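Local coordinates for flavoprotein (Thermotoga maritima, PDB 5V8S) that probably transfers electrons as a flavodiiron oxidoreductase, carrying a mu-oxo-diiron centre in one domain and, as in its family, binding FMN in a flavodoxin-like one, at residues T18-I21 with F22-P25; Y73-E76 with F77-L81; V282-K285 with A286-L290. The protein carries 1 engineered substitution. All blocks are in the same frame, centred on the assembly; numbering follows the deposited sequence.

Contact 1 (T18-I21 with F22-P25)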
loop_
_atom_site.group_PDB
_atom_site.type_symbol
_atom_site.label_atom_id
_atom_site.label_comp_id
_atom_site.label_asym_id
_atom_site.label_seq_id
_atom_site.Cartn_x
_atom_site.Cartn_y
_atom_site.Cartn_z
ATOM N N THR A 18 -28.219 -1.974 23.368
ATOM C CA THR A 18 -28.170 -2.421 24.758
ATOM C C THR A 18 -29.350 -3.367 24.941
ATOM O O THR A 18 -30.507 -2.946 24.838
ATOM C CB THR A 18 -28.281 -1.233 25.721
ATOM O OG1 THR A 18 -27.176 -0.342 25.526
ATOM C CG2 THR A 18 -28.278 -1.692 27.157
ATOM N N GLU A 19 -29.074 -4.646 25.178
ATOM C CA GLU A 19 -30.162 -5.617 25.200
ATOM C C GLU A 19 -29.850 -6.772 26.140
ATOM O O GLU A 19 -28.709 -7.237 26.222
ATOM C CB GLU A 19 -30.415 -6.137 23.779
ATOM C CG GLU A 19 -31.488 -7.207 23.684
ATOM C CD GLU A 19 -32.090 -7.319 22.291
ATOM O OE1 GLU A 19 -32.229 -6.275 21.614
ATOM O OE2 GLU A 19 -32.424 -8.453 21.878
ATOM N N ARG A 20 -30.877 -7.238 26.852
ATOM C CA ARG A 20 -30.736 -8.461 27.626
ATOM C C ARG A 20 -30.792 -9.625 26.647
ATOM O O ARG A 20 -31.749 -9.748 25.875
ATOM C CB ARG A 20 -31.826 -8.566 28.690
ATOM C CG ARG A 20 -31.513 -9.674 29.691
ATOM C CD ARG A 20 -32.463 -9.685 30.873
ATOM N NE ARG A 20 -33.839 -9.813 30.446
ATOM C CZ ARG A 20 -34.726 -8.824 30.445
ATOM N NH1 ARG A 20 -34.384 -7.602 30.854
ATOM N NH2 ARG A 20 -35.962 -9.060 30.032
ATOM N N ILE A 21 -29.743 -10.438 26.629
ATOM C CA ILE A 21 -29.652 -11.557 25.703
ATOM C C ILE A 21 -29.815 -12.909 26.395
ATOM O O ILE A 21 -30.067 -13.908 25.707
ATOM C CB ILE A 21 -28.354 -11.518 24.866
ATOM C CG1 ILE A 21 -27.124 -11.345 25.770
ATOM C CG2 ILE A 21 -28.429 -10.397 23.816
ATOM C CD1 ILE A 21 -25.801 -11.589 25.054
ATOM N N PHE A 22 -29.676 -12.976 27.718
ATOM C CA PHE A 22 -30.007 -14.171 28.477
ATOM C C PHE A 22 -30.711 -13.747 29.751
ATOM O O PHE A 22 -30.422 -12.684 30.312
ATOM C CB PHE A 22 -28.764 -14.986 28.852
ATOM C CG PHE A 22 -28.141 -15.687 27.692
ATOM C CD1 PHE A 22 -28.596 -16.928 27.299
ATOM C CD2 PHE A 22 -27.102 -15.101 26.992
ATOM C CE1 PHE A 22 -28.023 -17.574 26.216
ATOM C CE2 PHE A 22 -26.529 -15.740 25.911
ATOM C CZ PHE A 22 -26.984 -16.979 25.526
ATOM N N ASP A 23 -31.645 -14.589 30.194
ATOM C CA ASP A 23 -32.315 -14.367 31.461
ATOM C C ASP A 23 -31.669 -15.144 32.595
ATOM O O ASP A 23 -31.676 -14.667 33.736
ATOM C CB ASP A 23 -33.787 -14.782 31.360
ATOM C CG ASP A 23 -34.656 -13.721 30.699
ATOM O OD1 ASP A 23 -34.183 -12.574 30.507
ATOM O OD2 ASP A 23 -35.815 -14.037 30.365
ATOM N N ASP A 24 -31.114 -16.323 32.314
ATOM C CA ASP A 24 -30.516 -17.173 33.345
ATOM C C ASP A 24 -29.138 -17.629 32.887
ATOM O O ASP A 24 -29.035 -18.587 32.102
ATOM C CB ASP A 24 -31.374 -18.394 33.657
ATOM C CG ASP A 24 -30.874 -19.147 34.888
ATOM O OD1 ASP A 24 -29.815 -18.757 35.430
ATOM O OD2 ASP A 24 -31.541 -20.115 35.312
ATOM N N PRO A 25 -28.057 -16.984 33.348
ATOM C CA PRO A 25 -28.069 -15.788 34.193
ATOM C C PRO A 25 -28.428 -14.552 33.382
ATOM O O PRO A 25 -28.477 -14.605 32.151
ATOM C CB PRO A 25 -26.635 -15.703 34.692
ATOM C CG PRO A 25 -25.834 -16.335 33.622
ATOM C CD PRO A 25 -26.684 -17.431 33.051
#
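Ile21 and Phe22 form a classic beta bulge at the end of strand 16-22, an edge strand of a mixed sheet in the metallo-beta-lactamase-like domain. Both residues face Ile27 on strand 26-34. The near-helical psi of Ile21 (-17°) fits the first position of such a bulge, just before the chain turns back. Backbone hydrogen bonds between Glu19 and Val29 and between Ile21 and Ile27 hold the strand to its neighbour.

The charged interaction is a salt bridge from Arg20 to Asp23, made by one N-H. Arg20 NE donates to Asp23 OD1 at 2.8 Å, and meets that oxygen nearly head-on. The bond is somewhat bent, and the guanidinium and carboxylate planes are turned 31° apart. The Arg20 chain is bent at chi3 (57°), which brings NE round to the aspartate. Both side chains are exposed, so solvent probably screens the pair.

The apolar contact joins Ile21 and Phe22: Ile21 CG1 lies 3.9 Å from Phe22 CD2. Ile21 also packs on Tyr55 and Leu237, and Phe22 meets Ala235.

Lys245 NZ donates a hydrogen bond to Ile21 O, and Lys245 also makes a cation-pi contact with the Phe22 ring. Ile21 O sits over one face of that ring, 3.3 Å from Phe22 CG.

Contact 2 (Y73-E76 with F77-L81)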
loop_
_atom_site.group_PDB
_atom_site.type_symbol
_atom_site.label_atom_id
_atom_site.label_comp_id
_atom_site.label_asym_id
_atom_site.label_seq_id
_atom_site.Cartn_x
_atom_site.Cartn_y
_atom_site.Cartn_z
ATOM N N TYR A 73 -14.784 6.019 22.261
ATOM C CA TYR A 73 -16.188 5.864 22.599
ATOM C C TYR A 73 -16.398 5.664 24.105
ATOM O O TYR A 73 -17.434 5.137 24.524
ATOM C CB TYR A 73 -16.767 4.693 21.804
ATOM C CG TYR A 73 -16.763 4.896 20.295
ATOM C CD1 TYR A 73 -17.480 5.929 19.720
ATOM C CD2 TYR A 73 -16.054 4.046 19.455
ATOM C CE1 TYR A 73 -17.488 6.125 18.346
ATOM C CE2 TYR A 73 -16.064 4.221 18.063
ATOM C CZ TYR A 73 -16.782 5.265 17.519
ATOM O OH TYR A 73 -16.790 5.468 16.149
ATOM N N ALA A 74 -15.434 6.084 24.933
ATOM C CA ALA A 74 -15.509 5.829 26.374
ATOM C C ALA A 74 -16.686 6.550 27.022
ATOM O O ALA A 74 -17.349 5.998 27.907
ATOM C CB ALA A 74 -14.194 6.228 27.043
ATOM N N LYS A 75 -16.951 7.790 26.612
ATOM C CA LYS A 75 -18.087 8.520 27.165
ATOM C C LYS A 75 -19.387 7.825 26.811
ATOM O O LYS A 75 -20.282 7.681 27.658
ATOM C CB LYS A 75 -18.094 9.959 26.637
ATOM C CG LYS A 75 -19.357 10.764 26.987
ATOM C CD LYS A 75 -19.600 11.908 26.005
ATOM C CE LYS A 75 -21.072 12.306 25.974
ATOM N NZ LYS A 75 -21.568 12.716 27.317
ATOM N N GLU A 76 -19.507 7.389 25.556
ATOM C CA GLU A 76 -20.686 6.654 25.124
ATOM C C GLU A 76 -20.836 5.356 25.911
ATOM O O GLU A 76 -21.956 4.960 26.261
ATOM C CB GLU A 76 -20.584 6.374 23.622
ATOM C CG GLU A 76 -20.736 7.611 22.728
ATOM C CD GLU A 76 -19.428 8.353 22.446
ATOM O OE1 GLU A 76 -18.415 8.124 23.138
ATOM O OE2 GLU A 76 -19.415 9.178 21.503
ATOM N N PHE A 77 -19.718 4.683 26.205
ATOM C CA PHE A 77 -19.773 3.424 26.941
ATOM C C PHE A 77 -20.311 3.630 28.350
ATOM O O PHE A 77 -21.180 2.881 28.814
ATOM C CB PHE A 77 -18.383 2.785 27.005
ATOM C CG PHE A 77 -18.362 1.507 27.776
ATOM C CD1 PHE A 77 -18.913 0.354 27.249
ATOM C CD2 PHE A 77 -17.808 1.460 29.046
ATOM C CE1 PHE A 77 -18.917 -0.822 27.981
ATOM C CE2 PHE A 77 -17.805 0.286 29.769
ATOM C CZ PHE A 77 -18.350 -0.849 29.239
ATOM N N ILE A 78 -19.800 4.644 29.049
ATOM C CA ILE A 78 -20.277 4.923 30.403
ATOM C C ILE A 78 -21.769 5.231 30.386
ATOM O O ILE A 78 -22.545 4.697 31.194
ATOM C CB ILE A 78 -19.463 6.065 31.044
ATOM C CG1 ILE A 78 -18.003 5.661 31.255
ATOM C CG2 ILE A 78 -20.090 6.516 32.356
ATOM C CD1 ILE A 78 -17.793 4.376 31.982
ATOM N N ASP A 79 -22.196 6.093 29.462
ATOM C CA ASP A 79 -23.607 6.456 29.407
ATOM C C ASP A 79 -24.477 5.231 29.153
ATOM O O ASP A 79 -25.507 5.047 29.811
ATOM C CB ASP A 79 -23.836 7.522 28.336
ATOM C CG ASP A 79 -23.045 8.792 28.605
ATOM O OD1 ASP A 79 -22.680 9.033 29.778
ATOM O OD2 ASP A 79 -22.789 9.552 27.646
ATOM N N ALA A 80 -24.065 4.363 28.225
ATOM C CA ALA A 80 -24.865 3.176 27.929
ATOM C C ALA A 80 -24.867 2.210 29.103
ATOM O O ALA A 80 -25.915 1.660 29.466
ATOM C CB ALA A 80 -24.340 2.470 26.682
ATOM N N LEU A 81 -23.699 1.994 29.713
ATOM C CA LEU A 81 -23.608 1.104 30.865
ATOM C C LEU A 81 -24.521 1.565 31.999
ATOM O O LEU A 81 -25.163 0.742 32.670
ATOM C CB LEU A 81 -22.155 1.065 31.343
ATOM C CG LEU A 81 -21.841 0.191 32.553
ATOM C CD1 LEU A 81 -22.152 -1.271 32.265
ATOM C CD2 LEU A 81 -20.390 0.368 32.940
#
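Phe77 N donates to Tyr73 O at 2.9 Å, the first bond of alpha-helix 74-82, accepted by the N-cap residue Tyr73. The helix is the crossover of a beta-alpha-beta unit between strands 62-66 and 92-94. Three more i to i+4 bonds carry the ladder on: Ile78 N to Ala74 O, Asp79 N to Lys75 O and Ala80 N to Glu76 O. Side chains also lie against these carbonyls. Ile78 CG1 is 3.4 Å from Ala74 O, and Ala80 CB is 3.5 Å from Glu76 O.

On the exposed side, Lys75 and Asp79 form a salt bridge one turn apart. The hydrogen bond within it is weak, with Lys75 NZ 3.4 Å from Asp79 OD2. The lysine chain bends at its last torsion (chi4 58°), and this turns NZ toward the carboxylate. Glu76 lies in the first turn, where its negative charge would probably be favoured by the helix N-terminus.

The inner side holds Phe77, which makes an edge-to-face contact with Trp69 and packs on Leu30 and Ala54. Tyr73 points its hydroxyl away from the helix, where it is hydrogen-bonded with Asp34 OD1. Ile78 faces Thr109 and Thr112 of helix 106-113.

Asp79 folds back over the preceding turn, which puts its CG 3.1 Å from Lys75 O.

Contact 3 (V282-K285 with A286-L290)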
loop_
_atom_site.group_PDB
_atom_site.type_symbol
_atom_site.label_atom_id
_atom_site.label_comp_id
_atom_site.label_asym_id
_atom_site.label_seq_id
_atom_site.Cartn_x
_atom_site.Cartn_y
_atom_site.Cartn_z
ATOM N N VAL A 282 -1.916 -10.900 -21.088
ATOM C CA VAL A 282 -1.689 -12.307 -20.785
ATOM C C VAL A 282 -2.692 -12.799 -19.752
ATOM O O VAL A 282 -3.228 -13.912 -19.867
ATOM C CB VAL A 282 -0.238 -12.558 -20.341
ATOM C CG1 VAL A 282 -0.104 -13.973 -19.746
ATOM C CG2 VAL A 282 0.715 -12.379 -21.527
ATOM N N MET A 283 -2.961 -11.995 -18.720
ATOM C CA MET A 283 -3.823 -12.490 -17.654
ATOM C C MET A 283 -5.272 -12.622 -18.108
ATOM O O MET A 283 -5.972 -13.540 -17.673
ATOM C CB MET A 283 -3.663 -11.620 -16.404
ATOM C CG MET A 283 -2.203 -11.534 -15.897
ATOM S SD MET A 283 -1.336 -13.138 -15.731
ATOM C CE MET A 283 -2.263 -13.675 -14.377
ATOM N N LYS A 284 -5.721 -11.761 -19.019
ATOM C CA LYS A 284 -7.040 -11.929 -19.618
ATOM C C LYS A 284 -7.158 -13.288 -20.296
ATOM O O LYS A 284 -8.154 -13.999 -20.116
ATOM C CB LYS A 284 -7.268 -10.798 -20.620
ATOM C CG LYS A 284 -8.443 -10.973 -21.554
ATOM C CD LYS A 284 -9.734 -11.029 -20.785
ATOM C CE LYS A 284 -10.920 -11.293 -21.703
ATOM N NZ LYS A 284 -12.176 -11.354 -20.919
ATOM N N LYS A 285 -6.130 -13.690 -21.045
ATOM C CA LYS A 285 -6.148 -14.999 -21.686
ATOM C C LYS A 285 -6.092 -16.130 -20.661
ATOM O O LYS A 285 -6.737 -17.161 -20.845
ATOM C CB LYS A 285 -5.012 -15.096 -22.708
ATOM C CG LYS A 285 -5.203 -14.133 -23.859
ATOM C CD LYS A 285 -3.965 -14.039 -24.724
ATOM C CE LYS A 285 -4.226 -13.203 -25.981
ATOM N NZ LYS A 285 -2.992 -12.990 -26.769
ATOM N N ALA A 286 -5.321 -15.959 -19.582
ATOM C CA ALA A 286 -5.263 -16.970 -18.529
ATOM C C ALA A 286 -6.619 -17.121 -17.845
ATOM O O ALA A 286 -7.056 -18.240 -17.541
ATOM C CB ALA A 286 -4.179 -16.578 -17.519
ATOM N N ILE A 287 -7.311 -16.001 -17.625
ATOM C CA ILE A 287 -8.624 -16.031 -16.996
ATOM C C ILE A 287 -9.645 -16.700 -17.909
ATOM O O ILE A 287 -10.474 -17.500 -17.454
ATOM C CB ILE A 287 -9.031 -14.596 -16.605
ATOM C CG1 ILE A 287 -8.146 -14.112 -15.448
ATOM C CG2 ILE A 287 -10.501 -14.533 -16.237
ATOM C CD1 ILE A 287 -8.129 -12.589 -15.237
ATOM N N ASP A 288 -9.608 -16.389 -19.212
ATOM C CA ASP A 288 -10.502 -17.077 -20.148
ATOM C C ASP A 288 -10.236 -18.577 -20.146
ATOM O O ASP A 288 -11.174 -19.378 -20.196
ATOM C CB ASP A 288 -10.348 -16.520 -21.564
ATOM C CG ASP A 288 -10.908 -15.124 -21.704
ATOM O OD1 ASP A 288 -11.683 -14.693 -20.822
ATOM O OD2 ASP A 288 -10.578 -14.460 -22.712
ATOM N N SER A 289 -8.959 -18.977 -20.107
ATOM C CA SER A 289 -8.628 -20.397 -20.092
ATOM C C SER A 289 -9.131 -21.066 -18.815
ATOM O O SER A 289 -9.668 -22.179 -18.855
ATOM C CB SER A 289 -7.121 -20.565 -20.220
ATOM O OG SER A 289 -6.758 -21.925 -20.274
ATOM N N LEU A 290 -8.950 -20.412 -17.665
ATOM C CA LEU A 290 -9.491 -20.942 -16.416
ATOM C C LEU A 290 -10.986 -21.185 -16.536
ATOM O O LEU A 290 -11.491 -22.235 -16.124
ATOM C CB LEU A 290 -9.226 -19.974 -15.265
ATOM C CG LEU A 290 -7.805 -19.922 -14.740
ATOM C CD1 LEU A 290 -7.647 -18.651 -13.906
ATOM C CD2 LEU A 290 -7.441 -21.146 -13.930
#
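The Asp288 carboxylate is the flat group that meets Lys284 across this contact. Over one of its faces sits Lys284 O, 3.4 Å from Asp288 CG. Beyond its two oxygens lies the end of the Lys284 chain. Lys284 CE is 3.3 Å from Asp288 OD2, and the ammonium group sits further toward the other oxygen. There Lys284 NZ makes a salt bridge with Asp288 OD1 at 3.4 Å, and the hydrogen bond within it is weak. The same lysine therefore approaches the carboxylate with both its backbone and its side chain.

The torsions explain this reach. Lys284 has CG anti to its own N, and the chain then bends at chi2 (62°) and runs straight to NZ. It crosses the aspartate at a slant, along the exposed side of the helix.

The backbone is regular alpha-helix. Ala286 N hydrogen-bonds Val282 O, Asp288 N hydrogen-bonds Lys284 O and Ser289 N hydrogen-bonds Lys285 O. The shortest of the series is Ile287 N to Met283 O, at 2.8 Å. Ile287 also lays its side chain against that carbonyl, with CG1 3.2 Å from Met283 O. Ala286 CB rests on the same oxygen at 3.5 Å, so Met283 O is closely surrounded.

Helix 278-292 links strands 267-273 and 296-302 of the parallel flavodoxin-like sheet. Met283 and Leu290 pack on Val270 and Ile324 of the inner strands 267-273 and 322-327, and Ile287 touches Pro297 and Val299. On another side Val282, Lys285 and Ser289 meet helix 395-409, where Ser289 OG hydrogen-bonds Glu399 OE1.

The three contacts come in order along the chain, each closing before the next opens. Contacts 1 and 2 belong to the metallo-beta-lactamase-like part. Contact 1 ends an edge strand, 16-22, of its seven-stranded mixed sheet, and contact 2 is a helix packed on strands of that sheet. Their centres are 19 Å apart, and they touch lightly where Thr18 OG1 meets Ala80 CB at 4.2 Å. Contact 3 lies in the flavodoxin-like part, on the opposite side of the chain's centre. Its centre is 53 Å from each of the others. The set thus samples both halves of a modular protein, the diiron half and the probable flavin half.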